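Long-range contact in succinate-semialdehyde dehydrogenase (Synechococcus sp., PDB 4ITA), which probably oxidises succinic semialdehyde to succinate with a nicotinamide cofactor, here bound as NADPH, as an aldehyde dehydrogenase: residues K202-T207 against K225-E230. Sequence-based numbering, arbitrary orientation.
Sequences KAATLT and KPTLLE. With NDP (NADPH dihydro-nicotinamide-adenine-dinucleotide phosphate), chain C; EDO (1,2-ethanediol), chain K.
From Ala204-Thr227 to Thr207-Glu230, strands 202-207 and 227-230 run parallel, their axes 4.8 Å apart and 4° from parallel: Ala204 N bonds Pro226 O, Leu206 N bonds Leu228 O at 3.0 Å, and Glu230 N returns to Leu206 O at 2.9 Å (175° at the hydrogen), while Leu228 N reaches Ala204 O only weakly. On one face, Leu206 CB meets Leu229 CD2 at 3.9 Å. On the other, Thr205 lies beside Leu228, and Thr207 beside Glu230 with OG1 3.5 Å from Glu230 CB; Phe447, from a loop, packs on Ala203 and Leu228. Thr207 CG2, anti to its backbone N, comes within 3.4 Å of NADPH C2N on the nicotinamide ring. Glu230 bends at chi2 (-87°), and its OE1 accepts a hydrogen bond from the carboxamide N7N of NADPH at 3.1 Å. An alanine at Glu230 would probably leave that amide without this acceptor and its ring less firmly oriented. Both strands thus deliver their C-terminal ends to the cofactor, as in a Rossmann-type beta-alpha-beta unit. Helix 210-222 connects them and covers the face of Ala204, Leu206, Thr227 and Leu229; strand 115-129 flanks 202-207 on its other edge.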
ATOM      1  N   LYS A 202      -9.561   4.551   9.079  1.00  5.92           N
ATOM      2  CA  LYS A 202      -9.355   4.602   7.625  1.00  6.59           C
ATOM      3  C   LYS A 202      -8.152   3.816   7.114  1.00  6.99           C
ATOM      4  O   LYS A 202      -8.057   3.528   5.919  1.00  7.66           O
ATOM      5  CB  LYS A 202      -9.270   6.059   7.149  1.00  6.80           C
ATOM      6  CG  LYS A 202     -10.501   6.904   7.501  1.00  7.22           C
ATOM      7  CD  LYS A 202     -11.814   6.285   7.013  1.00  8.32           C
ATOM      8  CE  LYS A 202     -12.968   7.243   7.277  1.00  9.08           C
ATOM      9  NZ  LYS A 202     -14.300   6.654   6.983  1.00 11.61           N
ATOM     10  N   ALA A 203      -7.246   3.457   8.017  1.00  6.36           N
ATOM     11  CA  ALA A 203      -5.994   2.838   7.627  1.00  6.35           C
ATOM     12  C   ALA A 203      -5.370   2.201   8.850  1.00  6.61           C
ATOM     13  O   ALA A 203      -5.710   2.549   9.976  1.00  6.81           O
ATOM     14  CB  ALA A 203      -5.058   3.879   7.046  1.00  7.10           C
ATOM     15  N   ALA A 204      -4.453   1.269   8.631  1.00  6.56           N
ATOM     16  CA  ALA A 204      -3.784   0.615   9.750  1.00  8.29           C
ATOM     17  C   ALA A 204      -2.340   0.287   9.427  1.00  9.49           C
ATOM     18  O   ALA A 204      -2.002  -0.093   8.302  1.00  8.90           O
ATOM     19  CB  ALA A 204      -4.529  -0.635  10.164  1.00  9.90           C
ATOM     20  N   THR A 205      -1.487   0.435  10.430  1.00  8.17           N
ATOM     21  CA  THR A 205      -0.077   0.120  10.309  1.00  9.04           C
ATOM     22  C   THR A 205       0.324  -0.801  11.460  1.00  8.31           C
ATOM     23  O   THR A 205      -0.150  -0.648  12.597  1.00  8.27           O
ATOM     24  CB  THR A 205       0.768   1.415  10.265  1.00 11.07           C
ATOM     25  OG1 THR A 205       2.123   1.100   9.939  1.00 14.31           O
ATOM     26  CG2 THR A 205       0.711   2.177  11.577  1.00 11.05           C
ATOM     27  N   LEU A 206       1.162  -1.788  11.163  1.00  8.32           N
ATOM     28  CA  LEU A 206       1.630  -2.694  12.203  1.00  7.47           C
ATOM     29  C   LEU A 206       3.115  -2.943  12.066  1.00  7.81           C
ATOM     30  O   LEU A 206       3.618  -3.199  10.965  1.00  8.65           O
ATOM     31  CB  LEU A 206       0.869  -4.026  12.163  1.00  8.65           C
ATOM     32  CG  LEU A 206       1.219  -5.059  13.240  1.00  7.18           C
ATOM     33  CD1 LEU A 206      -0.006  -5.877  13.644  1.00  8.91           C
ATOM     34  CD2 LEU A 206       2.329  -6.025  12.784  1.00  8.78           C
ATOM     35  N   THR A 207       3.806  -2.861  13.198  1.00  8.01           N
ATOM     36  CA  THR A 207       5.177  -3.324  13.332  1.00  8.60           C
ATOM     37  C   THR A 207       5.142  -4.485  14.318  1.00  7.85           C
ATOM     38  O   THR A 207       4.591  -4.366  15.415  1.00  7.88           O
ATOM     39  CB  THR A 207       6.087  -2.192  13.835  1.00  8.07           C
ATOM     40  OG1 THR A 207       6.058  -1.119  12.884  1.00 10.09           O
ATOM     41  CG2 THR A 207       7.520  -2.683  14.003  1.00  9.47           C
ATOM     42  N   LYS A 225      -9.144  -1.245   3.376  1.00  8.15           N
ATOM     43  CA  LYS A 225      -8.348  -0.213   4.029  1.00  8.41           C
ATOM     44  C   LYS A 225      -6.870  -0.464   3.817  1.00  7.25           C
ATOM     45  O   LYS A 225      -6.406  -1.595   3.932  1.00  8.44           O
ATOM     46  CB  LYS A 225      -8.686  -0.135   5.523  1.00  8.70           C
ATOM     47  CG  LYS A 225     -10.130   0.275   5.766  1.00  7.54           C
ATOM     48  CD  LYS A 225     -10.538   0.224   7.223  1.00  8.55           C
ATOM     49  CE  LYS A 225     -12.025   0.512   7.330  1.00  9.42           C
ATOM     50  NZ  LYS A 225     -12.494   0.594   8.744  1.00  7.57           N
ATOM     51  N   PRO A 226      -6.120   0.602   3.510  1.00  6.77           N
ATOM     52  CA  PRO A 226      -4.691   0.427   3.243  1.00  6.01           C
ATOM     53  C   PRO A 226      -3.900   0.113   4.500  1.00  6.35           C
ATOM     54  O   PRO A 226      -4.280   0.515   5.612  1.00  6.91           O
ATOM     55  CB  PRO A 226      -4.271   1.788   2.677  1.00  7.41           C
ATOM     56  CG  PRO A 226      -5.246   2.759   3.286  1.00  8.86           C
ATOM     57  CD  PRO A 226      -6.548   2.006   3.386  1.00  6.48           C
ATOM     58  N   THR A 227      -2.801  -0.612   4.307  1.00  7.26           N
ATOM     59  CA  THR A 227      -1.922  -0.992   5.404  1.00  8.15           C
ATOM     60  C   THR A 227      -0.459  -0.788   5.070  1.00  8.49           C
ATOM     61  O   THR A 227      -0.081  -0.603   3.910  1.00  7.86           O
ATOM     62  CB  THR A 227      -2.105  -2.463   5.812  1.00  8.65           C
ATOM     63  OG1 THR A 227      -1.907  -3.309   4.675  1.00 10.82           O
ATOM     64  CG2 THR A 227      -3.491  -2.695   6.378  1.00 11.17           C
ATOM     65  N   LEU A 228       0.359  -0.834   6.116  1.00  7.09           N
ATOM     66  CA  LEU A 228       1.804  -0.844   6.009  1.00  7.64           C
ATOM     67  C   LEU A 228       2.243  -1.862   7.050  1.00  7.04           C
ATOM     68  O   LEU A 228       1.782  -1.804   8.194  1.00  8.03           O
ATOM     69  CB  LEU A 228       2.366   0.548   6.325  1.00  9.16           C
ATOM     70  CG  LEU A 228       3.874   0.752   6.103  1.00 10.62           C
ATOM     71  CD1 LEU A 228       4.199   2.213   5.839  1.00 13.13           C
ATOM     72  CD2 LEU A 228       4.683   0.273   7.285  1.00 13.01           C
ATOM     73  N   LEU A 229       3.095  -2.808   6.655  1.00  6.12           N
ATOM     74  CA  LEU A 229       3.591  -3.837   7.566  1.00  6.94           C
ATOM     75  C   LEU A 229       5.105  -3.804   7.657  1.00  7.21           C
ATOM     76  O   LEU A 229       5.796  -3.918   6.645  1.00  7.33           O
ATOM     77  CB  LEU A 229       3.148  -5.233   7.118  1.00  6.81           C
ATOM     78  CG  LEU A 229       1.655  -5.545   7.100  1.00  7.25           C
ATOM     79  CD1 LEU A 229       1.450  -7.009   6.741  1.00  9.09           C
ATOM     80  CD2 LEU A 229       1.019  -5.255   8.448  1.00  9.81           C
ATOM     81  N   GLU A 230       5.605  -3.650   8.878  1.00  7.67           N
ATOM     82  CA  GLU A 230       7.025  -3.687   9.181  1.00  8.26           C
ATOM     83  C   GLU A 230       7.252  -4.916  10.053  1.00  9.05           C
ATOM     84  O   GLU A 230       6.992  -4.889  11.254  1.00  7.58           O
ATOM     85  CB  GLU A 230       7.432  -2.411   9.928  1.00  9.78           C
ATOM     86  CG  GLU A 230       7.311  -1.111   9.116  1.00 10.32           C
ATOM     87  CD  GLU A 230       8.543  -0.792   8.280  1.00 11.51           C
ATOM     88  OE1 GLU A 230       9.535  -1.549   8.339  1.00 11.45           O
ATOM     89  OE2 GLU A 230       8.516   0.232   7.558  1.00  9.82           O
TER
HETATM   90  PA  NDP C 501       4.035  -9.624  18.175  1.00 11.54           P
HETATM   91  O1A NDP C 501       3.633  -9.664  16.729  1.00 12.90           O
HETATM   92  O2A NDP C 501       3.709 -10.784  19.075  1.00 17.30           O
HETATM   93  O5B NDP C 501       3.392  -8.318  18.839  1.00 10.91           O
HETATM   94  C5B NDP C 501       3.485  -7.026  18.226  1.00  9.11           C
HETATM   95  C4B NDP C 501       2.196  -6.236  18.433  1.00  9.89           C
HETATM   96  O4B NDP C 501       1.133  -6.897  17.741  1.00  8.49           O
HETATM   97  C3B NDP C 501       1.747  -6.171  19.889  1.00  8.70           C
HETATM   98  O3B NDP C 501       1.047  -4.937  20.099  1.00  8.56           O
HETATM   99  C2B NDP C 501       0.770  -7.326  19.990  1.00  9.36           C
HETATM  100  O2B NDP C 501      -0.185  -7.175  21.032  1.00  9.57           O
HETATM  101  C1B NDP C 501       0.079  -7.190  18.662  1.00  8.49           C
HETATM  102  N9A NDP C 501      -0.566  -8.413  18.162  1.00  9.76           N
HETATM  103  C8A NDP C 501      -0.137  -9.688  18.258  1.00 11.47           C
HETATM  104  N7A NDP C 501      -1.003 -10.519  17.630  1.00 13.11           N
HETATM  105  C5A NDP C 501      -1.981  -9.763  17.108  1.00 10.37           C
HETATM  106  C6A NDP C 501      -3.208  -9.984  16.325  1.00 12.47           C
HETATM  107  N6A NDP C 501      -3.557 -11.233  15.959  1.00 15.31           N
HETATM  108  N1A NDP C 501      -3.941  -8.903  15.999  1.00 13.85           N
HETATM  109  C2A NDP C 501      -3.598  -7.657  16.352  1.00 14.43           C
HETATM  110  N3A NDP C 501      -2.500  -7.378  17.070  1.00 13.42           N
HETATM  111  C4A NDP C 501      -1.682  -8.377  17.458  1.00 10.27           C
HETATM  112  O3  NDP C 501       5.627  -9.300  18.117  1.00 16.81           O
HETATM  113  PN  NDP C 501       6.888  -9.720  19.051  1.00 16.05           P
HETATM  114  O1N NDP C 501       6.805 -11.166  19.486  1.00 19.23           O
HETATM  115  O2N NDP C 501       7.074  -8.624  20.064  1.00 19.31           O
HETATM  116  O5D NDP C 501       8.090  -9.615  17.983  1.00 16.39           O
HETATM  117  C5D NDP C 501       8.453  -8.360  17.426  1.00 14.54           C
HETATM  118  C4D NDP C 501       8.555  -8.481  15.916  1.00 12.99           C
HETATM  119  O4D NDP C 501       8.516  -7.175  15.321  1.00 13.19           O
HETATM  120  C3D NDP C 501       9.855  -9.110  15.458  1.00 12.30           C
HETATM  121  O3D NDP C 501       9.606 -10.037  14.395  1.00 12.33           O
HETATM  122  C2D NDP C 501      10.638  -7.894  15.006  1.00 11.87           C
HETATM  123  O2D NDP C 501      11.666  -8.270  14.088  1.00 12.79           O
HETATM  124  C1D NDP C 501       9.558  -7.058  14.349  1.00 10.56           C
HETATM  125  N1N NDP C 501      10.014  -5.668  14.205  1.00 12.20           N
HETATM  126  C2N NDP C 501       9.854  -5.020  13.039  1.00 12.43           C
HETATM  127  C3N NDP C 501      10.663  -3.927  12.735  1.00 13.68           C
HETATM  128  C7N NDP C 501      10.493  -3.158  11.458  1.00 12.43           C
HETATM  129  O7N NDP C 501      10.486  -1.930  11.514  1.00 12.47           O
HETATM  130  N7N NDP C 501      10.362  -3.809  10.306  1.00 12.10           N
HETATM  131  C4N NDP C 501      11.755  -3.482  13.678  1.00 14.91           C
HETATM  132  C5N NDP C 501      11.457  -3.948  15.027  1.00 15.91           C
HETATM  133  C6N NDP C 501      10.599  -5.023  15.236  1.00 14.56           C
HETATM  134  P2B NDP C 501      -0.041  -7.957  22.428  1.00  8.47           P
HETATM  135  O1X NDP C 501      -1.265  -7.502  23.169  1.00  9.39           O
HETATM  136  O2X NDP C 501      -0.061  -9.432  22.105  1.00 10.84           O
HETATM  137  O3X NDP C 501       1.231  -7.513  23.086  1.00  9.39           O
HETATM  138  C1  EDO K 509      -1.324  -3.119   0.810  1.00 19.06           C
HETATM  139  O1  EDO K 509      -0.314  -2.377   0.110  1.00 22.43           O
HETATM  140  C2  EDO K 509      -2.303  -2.169   1.508  1.00 20.00           C
HETATM  141  O2  EDO K 509      -1.961  -0.801   1.238  1.00 22.14           O